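Local coordinates for BH1974 protein (PDB 3ON5) that probably acts as an XdhC/CoxI-type accessory protein in the maturation of a molybdenum-containing xanthine dehydrogenase, at residues G169-S173 against G174-E178; T216-N220 against V221-T225; E298-R301 against R302-N306. All coordinates share one frame; numbering follows the deposited sequence.

Contact 1: residues G169-S173 against G174-E178; sequences GEWHS and GHPVE
W171 and P176 face each other round a bend of loop, their CA atoms 7.4 Å apart, where the chain comes away from strand 167-168 and enters helix 176-181. This is a loop-to-helix entry in the BH1974-like central domain, with H175 at the N-cap position and P176 opening the first turn. Proline suits that place: its ring holds phi near the helical value, and its missing N-H costs nothing in a first turn, where backbone N-H groups have no carbonyl of a preceding turn to meet.

The bend is packed shut by a CH-pi contact. The tryptophan side chain sets out toward the helix, with CG anti to the backbone N (chi1 -163°), and this lays one face of the indole beneath the proline ring. P176 CB sits 3.9 Å from the centroid of the five-membered ring of W171, only 16° off its normal. The nearest apolar pair is W171 CE2 with P176 CB, at 3.8 Å. The compact, rigid, puckered pyrrolidine sets its CH groups on the broad indole face.

G174 passes at the indole edge, near its plane, with its O 3.2 Å from W171 NE1. W171 also packs on E157 and A159 of strand 155-161 and meets the ring of W179 edge-to-face, while E157 OE1 accepts a hydrogen bond from S173 N. At the other end of the proline ring, P176 CD stands 3.9 Å from W171 NE1, so the ring reaches over the pyrrole part of the indole.

Contact 2: residues T216-N220 against V221-T225; sequences TFASN and VGFYT
The ring of F223 presents its edge to A218: the carbonyl O of A218 lies in the ring plane, 3.3 Å from F223 CD2, and A218 CB comes to 4.0 Å from the same carbon. The side chain of F223 also packs on E200 and L202 of strand 200-205 and on I341 of helix 326-343.

The carbonyl at the ring edge is also the key acceptor of a Schellman motif, which ends helix 211-221 and turns the chain into strand 223-229. F223 N donates to A218 O at 2.9 Å, the bond that closes the motif, and G222 N donates to S219 O at 3.0 Å from well above that carbonyl's plane. A further, weak bond from G222 N also reaches A218 O. G222 has phi 117°, where a side chain would run into the carbonyl O of V221, which is why a residue without a side chain fits this position. One step earlier V221 N still makes a regular helical bond to F217 O, and the valine methyl CG2 rests 3.5 Å from that oxygen.

Beyond the turn, T225 points back at the helix. T225 OG1 sits between the backbone N and the carbonyl carbon (chi1 52°), leaving T225 CG2 3.9 Å from A218 CB. Alanine suits this place because its single methyl lets the strand lie close.

The segments 216-220 and 223-225 run at 137° to each other, as the second half of the beta-alpha-beta unit formed by strand 200-205, helix 211-221 and strand 223-229. F217 leads away to helix 326-343 and to F217 of the second subunit, whose helix 326-343 also packs its I331 against V221.

Contact 3: residues E298-R301 against R302-N306; sequences ERTR and RLLQN
E298 and R302, one turn apart on helix 297-304 of the Rossmann domain, are joined by a salt bridge whose hydrogen bond, R302 NE to E298 OE2 at 3.3 Å, is weak. The glutamate bends at chi2 (66°), swinging its carboxylate forward along the helix toward R302, and the arginine bends at chi3 (-77°) to turn NE toward it. The two flat groups lie 27° apart, and OE2 comes in at the edge of the guanidinium.

One face of that guanidinium covers the backbone and aliphatic stem of R299, with R302 NH2 3.4 Å from R299 CG. The charged end of R299 goes the other way, its guanidinium almost perpendicular to that of R302, to salt bridges with D276 and with D102 of the second subunit. A leucine in place of R302 would probably leave the E298 carboxylate without its mate and the R299 stem without its flat polar cover.

L303 CD1 lies 3.8 Å from R299 NH2, while T300 turns its OG1 to S315. Leucine suits L303 and L304 because their branched ends pack on I293 of strand 290-293 and on L313 of strand 313-314, respectively. The last helical turn is held by the bond from L304 N to T300 O; past it Q305 takes positive phi, and its N makes weak bonds to R301 O, at 3.1 Å, and to R302 O.

How the contacts relate
The contacts follow one another along the chain without interleaving. Contact 1 belongs to the central domain, beside the antiparallel sheet that includes strands 155-161 and 167-168; contacts 2 and 3 belong to the Rossmann domain and its parallel six-stranded sheet. There, contact 2 joins a helix to strand 223-229, next to one sheet edge, whereas contact 3 is on the helix leading to strand 313-314, the opposite edge. Their centres are 29 Å apart, and contact 1 lies 35 Å from contact 2 and 54 Å from contact 3, so none touches another. Both Rossmann contacts reach the second subunit, which ties that domain to the assembly at two separate places.

Contact 1: residues G169-S173 against G174-E178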
ATOM      1  N   GLY A 169      -4.488 -30.341  27.328  1.00 48.65           N
ATOM      2  CA  GLY A 169      -4.654 -30.533  25.891  1.00 47.86           C
ATOM      3  C   GLY A 169      -5.713 -31.550  25.512  1.00 55.05           C
ATOM      4  O   GLY A 169      -6.744 -31.639  26.182  1.00 58.33           O
ATOM      5  N   GLU A 170      -5.475 -32.315  24.430  1.00 50.87           N
ATOM      6  CA  GLU A 170      -6.394 -33.350  23.944  1.00 52.12           C
ATOM      7  C   GLU A 170      -5.666 -34.705  23.963  1.00 61.47           C
ATOM      8  O   GLU A 170      -5.433 -35.334  22.926  1.00 60.60           O
ATOM      9  CB  GLU A 170      -6.957 -33.009  22.544  1.00 51.34           C
ATOM     10  CG  GLU A 170      -7.797 -31.742  22.504  1.00 52.10           C
ATOM     11  CD  GLU A 170      -9.039 -31.688  23.366  1.00 75.35           C
ATOM     12  OE1 GLU A 170      -9.771 -32.702  23.427  1.00 81.52           O
ATOM     13  OE2 GLU A 170      -9.314 -30.603  23.928  1.00 70.26           O
ATOM     14  N   TRP A 171      -5.289 -35.128  25.180  1.00 63.76           N
ATOM     15  CA  TRP A 171      -4.562 -36.369  25.430  1.00 67.21           C
ATOM     16  C   TRP A 171      -5.445 -37.312  26.227  1.00 79.46           C
ATOM     17  O   TRP A 171      -5.753 -37.061  27.397  1.00 80.91           O
ATOM     18  CB  TRP A 171      -3.240 -36.086  26.153  1.00 65.61           C
ATOM     19  CG  TRP A 171      -2.270 -37.232  26.093  1.00 68.22           C
ATOM     20  CD1 TRP A 171      -2.138 -38.252  26.993  1.00 73.48           C
ATOM     21  CD2 TRP A 171      -1.310 -37.482  25.058  1.00 67.57           C
ATOM     22  NE1 TRP A 171      -1.135 -39.107  26.595  1.00 74.07           N
ATOM     23  CE2 TRP A 171      -0.615 -38.665  25.405  1.00 73.93           C
ATOM     24  CE3 TRP A 171      -0.937 -36.799  23.888  1.00 66.52           C
ATOM     25  CZ2 TRP A 171       0.404 -39.204  24.599  1.00 73.57           C
ATOM     26  CZ3 TRP A 171       0.061 -37.339  23.089  1.00 68.21           C
ATOM     27  CH2 TRP A 171       0.722 -38.524  23.445  1.00 71.24           C
ATOM     28  N   HIS A 172      -5.871 -38.392  25.584  1.00 80.99           N
ATOM     29  CA  HIS A 172      -6.772 -39.335  26.219  1.00 85.23           C
ATOM     30  C   HIS A 172      -6.052 -40.578  26.751  1.00 91.03           C
ATOM     31  O   HIS A 172      -6.571 -41.170  27.696  1.00 91.85           O
ATOM     32  CB  HIS A 172      -7.875 -39.767  25.244  1.00 87.65           C
ATOM     33  CG  HIS A 172      -7.378 -40.423  23.992  1.00 92.24           C
ATOM     34  ND1 HIS A 172      -6.972 -41.756  23.978  1.00 97.10           N
ATOM     35  CD2 HIS A 172      -7.315 -39.938  22.731  1.00 92.77           C
ATOM     36  CE1 HIS A 172      -6.622 -42.012  22.727  1.00 96.20           C
ATOM     37  NE2 HIS A 172      -6.816 -40.952  21.937  1.00 93.89           N
ATOM     38  N   SER A 173      -4.946 -41.036  26.131  1.00 87.83           N
ATOM     39  CA  SER A 173      -4.276 -42.232  26.631  1.00 90.05           C
ATOM     40  C   SER A 173      -3.603 -41.897  27.974  1.00 95.45           C
ATOM     41  O   SER A 173      -4.022 -40.975  28.684  1.00 94.61           O
ATOM     42  CB  SER A 173      -3.284 -42.795  25.612  1.00 93.54           C
ATOM     43  OG  SER A 173      -2.125 -41.994  25.452  1.00101.76           O
ATOM     44  N   GLY A 174      -2.585 -42.652  28.315  1.00 93.97           N
ATOM     45  CA  GLY A 174      -1.884 -42.519  29.582  1.00 94.95           C
ATOM     46  C   GLY A 174      -1.165 -41.224  29.885  1.00 96.06           C
ATOM     47  O   GLY A 174      -1.632 -40.135  29.553  1.00 93.42           O
ATOM     48  N   HIS A 175      -0.052 -41.364  30.608  1.00 93.97           N
ATOM     49  CA  HIS A 175       0.842 -40.291  31.016  1.00 92.31           C
ATOM     50  C   HIS A 175       1.620 -39.887  29.784  1.00 89.96           C
ATOM     51  O   HIS A 175       2.307 -40.739  29.220  1.00 89.99           O
ATOM     52  CB  HIS A 175       1.755 -40.761  32.177  1.00 96.53           C
ATOM     53  CG  HIS A 175       1.035 -41.522  33.262  1.00103.25           C
ATOM     54  ND1 HIS A 175       0.737 -42.875  33.125  1.00107.53           N
ATOM     55  CD2 HIS A 175       0.578 -41.097  34.468  1.00106.18           C
ATOM     56  CE1 HIS A 175       0.107 -43.222  34.238  1.00109.29           C
ATOM     57  NE2 HIS A 175      -0.010 -42.189  35.080  1.00108.76           N
ATOM     58  N   PRO A 176       1.436 -38.670  29.240  1.00 81.55           N
ATOM     59  CA  PRO A 176       2.154 -38.308  28.004  1.00 78.86           C
ATOM     60  C   PRO A 176       3.675 -38.408  28.169  1.00 82.03           C
ATOM     61  O   PRO A 176       4.343 -38.863  27.244  1.00 80.06           O
ATOM     62  CB  PRO A 176       1.718 -36.871  27.744  1.00 77.84           C
ATOM     63  CG  PRO A 176       1.202 -36.380  29.053  1.00 83.09           C
ATOM     64  CD  PRO A 176       0.603 -37.555  29.723  1.00 81.20           C
ATOM     65  N   VAL A 177       4.197 -38.055  29.367  1.00 80.42           N
ATOM     66  CA  VAL A 177       5.622 -38.112  29.723  1.00 82.01           C
ATOM     67  C   VAL A 177       6.143 -39.558  29.602  1.00 92.18           C
ATOM     68  O   VAL A 177       7.202 -39.779  29.003  1.00 92.47           O
ATOM     69  CB  VAL A 177       5.876 -37.552  31.149  1.00 85.80           C
ATOM     70  CG1 VAL A 177       7.367 -37.524  31.477  1.00 86.48           C
ATOM     71  CG2 VAL A 177       5.288 -36.163  31.296  1.00 82.98           C
ATOM     72  N   GLU A 178       5.388 -40.535  30.147  1.00 92.82           N
ATOM     73  CA  GLU A 178       5.796 -41.934  30.109  1.00 96.36           C
ATOM     74  C   GLU A 178       5.685 -42.476  28.671  1.00101.09           C
ATOM     75  O   GLU A 178       6.485 -43.326  28.284  1.00103.48           O
ATOM     76  CB  GLU A 178       4.979 -42.783  31.094  1.00100.21           C
ATOM     77  CG  GLU A 178       5.653 -44.106  31.431  1.00115.56           C
ATOM     78  CD  GLU A 178       5.720 -44.411  32.913  1.00145.07           C
ATOM     79  OE1 GLU A 178       4.654 -44.509  33.557  1.00145.21           O
ATOM     80  OE2 GLU A 178       6.851 -44.592  33.419  1.00143.00           O
TER

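Contact 2: residues T216-N220 against V221-T225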
ATOM      1  N   THR A 216      16.897  -2.169  20.041  1.00 43.21           N
ATOM      2  CA  THR A 216      16.112  -2.438  18.839  1.00 41.80           C
ATOM      3  C   THR A 216      16.532  -3.769  18.196  1.00 46.10           C
ATOM      4  O   THR A 216      15.679  -4.606  17.914  1.00 45.45           O
ATOM      5  CB  THR A 216      16.279  -1.277  17.872  1.00 49.29           C
ATOM      6  OG1 THR A 216      15.680  -0.135  18.461  1.00 48.46           O
ATOM      7  CG2 THR A 216      15.646  -1.539  16.510  1.00 46.44           C
ATOM      8  N   PHE A 217      17.822  -3.964  17.955  1.00 43.68           N
ATOM      9  CA  PHE A 217      18.303  -5.172  17.316  1.00 43.24           C
ATOM     10  C   PHE A 217      18.017  -6.383  18.206  1.00 47.72           C
ATOM     11  O   PHE A 217      17.504  -7.365  17.701  1.00 47.47           O
ATOM     12  CB  PHE A 217      19.795  -5.058  16.981  1.00 46.26           C
ATOM     13  CG  PHE A 217      20.191  -3.922  16.050  1.00 48.68           C
ATOM     14  CD1 PHE A 217      19.292  -3.411  15.123  1.00 51.61           C
ATOM     15  CD2 PHE A 217      21.495  -3.445  16.023  1.00 52.37           C
ATOM     16  CE1 PHE A 217      19.670  -2.387  14.244  1.00 53.31           C
ATOM     17  CE2 PHE A 217      21.871  -2.419  15.146  1.00 55.95           C
ATOM     18  CZ  PHE A 217      20.958  -1.907  14.256  1.00 53.90           C
ATOM     19  N   ALA A 218      18.242  -6.291  19.523  1.00 45.22           N
ATOM     20  CA  ALA A 218      17.987  -7.410  20.433  1.00 45.02           C
ATOM     21  C   ALA A 218      16.511  -7.723  20.547  1.00 46.90           C
ATOM     22  O   ALA A 218      16.162  -8.891  20.627  1.00 45.18           O
ATOM     23  CB  ALA A 218      18.539  -7.110  21.803  1.00 46.45           C
ATOM     24  N   SER A 219      15.654  -6.693  20.550  1.00 44.65           N
ATOM     25  CA  SER A 219      14.202  -6.849  20.636  1.00 44.57           C
ATOM     26  C   SER A 219      13.660  -7.564  19.386  1.00 49.82           C
ATOM     27  O   SER A 219      12.932  -8.550  19.521  1.00 49.42           O
ATOM     28  CB  SER A 219      13.527  -5.493  20.812  1.00 48.51           C
ATOM     29  OG  SER A 219      12.124  -5.618  20.968  1.00 65.07           O
ATOM     30  N   ASN A 220      14.092  -7.114  18.181  1.00 46.85           N
ATOM     31  CA  ASN A 220      13.696  -7.654  16.878  1.00 45.76           C
ATOM     32  C   ASN A 220      14.097  -9.128  16.724  1.00 49.46           C
ATOM     33  O   ASN A 220      13.327  -9.904  16.159  1.00 50.38           O
ATOM     34  CB  ASN A 220      14.307  -6.836  15.741  1.00 43.53           C
ATOM     35  CG  ASN A 220      13.778  -5.428  15.595  1.00 54.77           C
ATOM     36  OD1 ASN A 220      13.009  -4.933  16.408  1.00 48.82           O
ATOM     37  ND2 ASN A 220      14.187  -4.731  14.545  1.00 51.14           N
ATOM     38  N   VAL A 221      15.253  -9.520  17.258  1.00 45.07           N
ATOM     39  CA  VAL A 221      15.752 -10.895  17.199  1.00 45.20           C
ATOM     40  C   VAL A 221      15.019 -11.772  18.257  1.00 51.71           C
ATOM     41  O   VAL A 221      15.052 -12.997  18.117  1.00 53.90           O
ATOM     42  CB  VAL A 221      17.294 -10.926  17.372  1.00 49.16           C
ATOM     43  CG1 VAL A 221      17.813 -12.299  17.788  1.00 49.22           C
ATOM     44  CG2 VAL A 221      17.979 -10.440  16.093  1.00 49.06           C
ATOM     45  N   GLY A 222      14.336 -11.171  19.240  1.00 46.88           N
ATOM     46  CA  GLY A 222      13.532 -11.939  20.186  1.00 46.49           C
ATOM     47  C   GLY A 222      13.887 -11.935  21.660  1.00 52.70           C
ATOM     48  O   GLY A 222      13.396 -12.788  22.420  1.00 54.67           O
ATOM     49  N   PHE A 223      14.709 -10.970  22.091  1.00 46.81           N
ATOM     50  CA  PHE A 223      15.061 -10.863  23.493  1.00 44.42           C
ATOM     51  C   PHE A 223      14.103 -10.014  24.281  1.00 47.01           C
ATOM     52  O   PHE A 223      13.560  -9.020  23.780  1.00 46.93           O
ATOM     53  CB  PHE A 223      16.449 -10.256  23.655  1.00 46.27           C
ATOM     54  CG  PHE A 223      17.605 -11.156  23.319  1.00 47.67           C
ATOM     55  CD1 PHE A 223      18.123 -12.036  24.265  1.00 50.23           C
ATOM     56  CD2 PHE A 223      18.235 -11.062  22.092  1.00 49.92           C
ATOM     57  CE1 PHE A 223      19.215 -12.846  23.961  1.00 51.85           C
ATOM     58  CE2 PHE A 223      19.331 -11.873  21.790  1.00 53.83           C
ATOM     59  CZ  PHE A 223      19.807 -12.764  22.718  1.00 52.08           C
ATOM     60  N   TYR A 224      13.929 -10.389  25.556  1.00 43.49           N
ATOM     61  CA  TYR A 224      13.234  -9.572  26.553  1.00 42.00           C
ATOM     62  C   TYR A 224      14.286  -8.582  27.034  1.00 44.03           C
ATOM     63  O   TYR A 224      15.329  -9.017  27.518  1.00 44.92           O
ATOM     64  CB  TYR A 224      12.614 -10.425  27.666  1.00 42.05           C
ATOM     65  CG  TYR A 224      11.796  -9.626  28.658  1.00 41.61           C
ATOM     66  CD1 TYR A 224      10.433  -9.435  28.469  1.00 41.61           C
ATOM     67  CD2 TYR A 224      12.377  -9.105  29.820  1.00 42.84           C
ATOM     68  CE1 TYR A 224       9.663  -8.746  29.407  1.00 41.07           C
ATOM     69  CE2 TYR A 224      11.623  -8.397  30.751  1.00 43.24           C
ATOM     70  CZ  TYR A 224      10.267  -8.225  30.541  1.00 48.13           C
ATOM     71  OH  TYR A 224       9.515  -7.547  31.452  1.00 50.34           O
ATOM     72  N   THR A 225      14.096  -7.282  26.775  1.00 38.44           N
ATOM     73  CA  THR A 225      15.121  -6.301  27.096  1.00 38.49           C
ATOM     74  C   THR A 225      14.750  -5.470  28.331  1.00 42.36           C
ATOM     75  O   THR A 225      13.640  -4.942  28.440  1.00 40.86           O
ATOM     76  CB  THR A 225      15.402  -5.376  25.902  1.00 42.84           C
ATOM     77  OG1 THR A 225      14.167  -4.847  25.439  1.00 42.82           O
ATOM     78  CG2 THR A 225      16.111  -6.101  24.746  1.00 40.86           C
TER

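Contact 3: residues E298-R301 against R302-N306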
ATOM      1  N   GLU A 298      42.185  -4.586  28.727  1.00 82.98           N
ATOM      2  CA  GLU A 298      42.959  -3.860  29.759  1.00 83.81           C
ATOM      3  C   GLU A 298      42.026  -3.180  30.774  1.00 84.18           C
ATOM      4  O   GLU A 298      42.300  -3.240  31.980  1.00 84.18           O
ATOM      5  CB  GLU A 298      43.890  -2.810  29.111  1.00 86.88           C
ATOM      6  CG  GLU A 298      44.519  -1.775  30.043  1.00 97.80           C
ATOM      7  CD  GLU A 298      45.527  -2.198  31.105  1.00123.64           C
ATOM      8  OE1 GLU A 298      46.231  -3.213  30.892  1.00120.86           O
ATOM      9  OE2 GLU A 298      45.640  -1.489  32.133  1.00113.10           O
ATOM     10  N   ARG A 299      40.944  -2.526  30.279  1.00 76.75           N
ATOM     11  CA  ARG A 299      39.956  -1.838  31.114  1.00 72.65           C
ATOM     12  C   ARG A 299      39.251  -2.825  32.005  1.00 72.32           C
ATOM     13  O   ARG A 299      39.079  -2.571  33.189  1.00 70.94           O
ATOM     14  CB  ARG A 299      38.942  -1.103  30.233  1.00 68.81           C
ATOM     15  CG  ARG A 299      38.447   0.190  30.843  1.00 73.87           C
ATOM     16  CD  ARG A 299      37.237   0.704  30.105  1.00 78.01           C
ATOM     17  NE  ARG A 299      36.020   0.206  30.743  1.00 78.31           N
ATOM     18  CZ  ARG A 299      35.265   0.923  31.570  1.00 81.30           C
ATOM     19  NH1 ARG A 299      35.546   2.200  31.796  1.00 76.62           N
ATOM     20  NH2 ARG A 299      34.204   0.383  32.141  1.00 50.10           N
ATOM     21  N   THR A 300      38.883  -3.981  31.425  1.00 68.06           N
ATOM     22  CA  THR A 300      38.158  -5.068  32.076  1.00 66.62           C
ATOM     23  C   THR A 300      39.141  -5.795  33.038  1.00 73.11           C
ATOM     24  O   THR A 300      38.682  -6.302  34.065  1.00 73.23           O
ATOM     25  CB  THR A 300      37.515  -5.956  31.004  1.00 66.28           C
ATOM     26  OG1 THR A 300      36.511  -5.156  30.361  1.00 60.19           O
ATOM     27  CG2 THR A 300      36.848  -7.205  31.574  1.00 61.08           C
ATOM     28  N   ARG A 301      40.468  -5.777  32.761  1.00 70.64           N
ATOM     29  CA  ARG A 301      41.479  -6.294  33.693  1.00 72.55           C
ATOM     30  C   ARG A 301      41.549  -5.366  34.915  1.00 76.63           C
ATOM     31  O   ARG A 301      41.646  -5.843  36.053  1.00 77.12           O
ATOM     32  CB  ARG A 301      42.862  -6.453  33.037  1.00 74.39           C
ATOM     33  CG  ARG A 301      43.056  -7.813  32.370  1.00 89.80           C
ATOM     34  CD  ARG A 301      44.495  -8.108  31.944  1.00106.63           C
ATOM     35  NE  ARG A 301      44.956  -7.324  30.790  1.00116.66           N
ATOM     36  CZ  ARG A 301      44.928  -7.739  29.526  1.00131.46           C
ATOM     37  NH1 ARG A 301      44.430  -8.929  29.219  1.00118.52           N
ATOM     38  NH2 ARG A 301      45.374  -6.952  28.555  1.00119.89           N
ATOM     39  N   ARG A 302      41.442  -4.036  34.673  1.00 71.86           N
ATOM     40  CA  ARG A 302      41.442  -3.026  35.726  1.00 71.57           C
ATOM     41  C   ARG A 302      40.142  -3.135  36.542  1.00 74.56           C
ATOM     42  O   ARG A 302      40.192  -3.018  37.768  1.00 75.22           O
ATOM     43  CB  ARG A 302      41.638  -1.610  35.156  1.00 71.17           C
ATOM     44  CG  ARG A 302      43.103  -1.321  34.831  1.00 82.68           C
ATOM     45  CD  ARG A 302      43.403   0.093  34.358  1.00 91.19           C
ATOM     46  NE  ARG A 302      43.011   0.329  32.965  1.00 98.11           N
ATOM     47  CZ  ARG A 302      41.971   1.069  32.580  1.00105.21           C
ATOM     48  NH1 ARG A 302      41.226   1.704  33.480  1.00 87.62           N
ATOM     49  NH2 ARG A 302      41.696   1.218  31.287  1.00 85.03           N
ATOM     50  N   LEU A 303      39.003  -3.433  35.872  1.00 69.45           N
ATOM     51  CA  LEU A 303      37.693  -3.637  36.506  1.00 67.38           C
ATOM     52  C   LEU A 303      37.723  -4.843  37.460  1.00 75.36           C
ATOM     53  O   LEU A 303      37.177  -4.756  38.565  1.00 74.99           O
ATOM     54  CB  LEU A 303      36.574  -3.838  35.456  1.00 64.10           C
ATOM     55  CG  LEU A 303      36.080  -2.618  34.678  1.00 65.59           C
ATOM     56  CD1 LEU A 303      35.082  -3.031  33.644  1.00 62.99           C
ATOM     57  CD2 LEU A 303      35.405  -1.616  35.584  1.00 65.95           C
ATOM     58  N   LEU A 304      38.377  -5.951  37.033  1.00 74.67           N
ATOM     59  CA  LEU A 304      38.510  -7.183  37.815  1.00 76.41           C
ATOM     60  C   LEU A 304      39.481  -6.983  38.955  1.00 86.81           C
ATOM     61  O   LEU A 304      39.350  -7.682  39.954  1.00 87.50           O
ATOM     62  CB  LEU A 304      38.950  -8.375  36.950  1.00 77.08           C
ATOM     63  CG  LEU A 304      37.897  -8.921  35.971  1.00 78.82           C
ATOM     64  CD1 LEU A 304      38.538  -9.701  34.852  1.00 79.43           C
ATOM     65  CD2 LEU A 304      36.829  -9.740  36.679  1.00 79.04           C
ATOM     66  N   GLN A 305      40.414  -5.995  38.842  1.00 87.83           N
ATOM     67  CA  GLN A 305      41.424  -5.603  39.852  1.00 91.60           C
ATOM     68  C   GLN A 305      41.893  -6.845  40.667  1.00 99.92           C
ATOM     69  O   GLN A 305      41.725  -6.915  41.897  1.00100.50           O
ATOM     70  CB  GLN A 305      40.918  -4.473  40.804  1.00 92.27           C
ATOM     71  CG  GLN A 305      39.523  -4.663  41.451  1.00108.65           C
ATOM     72  CD  GLN A 305      39.363  -3.931  42.766  1.00129.55           C
ATOM     73  OE1 GLN A 305      40.212  -4.015  43.667  1.00127.72           O
ATOM     74  NE2 GLN A 305      38.210  -3.303  42.956  1.00115.57           N
ATOM     75  N   ASN A 306      42.481  -7.820  39.937  1.00 98.60           N
ATOM     76  CA  ASN A 306      42.987  -9.107  40.430  1.00101.09           C
ATOM     77  C   ASN A 306      41.859  -9.867  41.171  1.00102.99           C
ATOM     78  O   ASN A 306      41.805  -9.932  42.408  1.00103.89           O
ATOM     79  CB  ASN A 306      44.243  -8.957  41.319  1.00107.32           C
ATOM     80  CG  ASN A 306      45.518  -9.478  40.683  1.00132.63           C
ATOM     81  OD1 ASN A 306      45.732  -9.378  39.464  1.00125.72           O
ATOM     82  ND2 ASN A 306      46.409 -10.028  41.509  1.00125.80           N
TER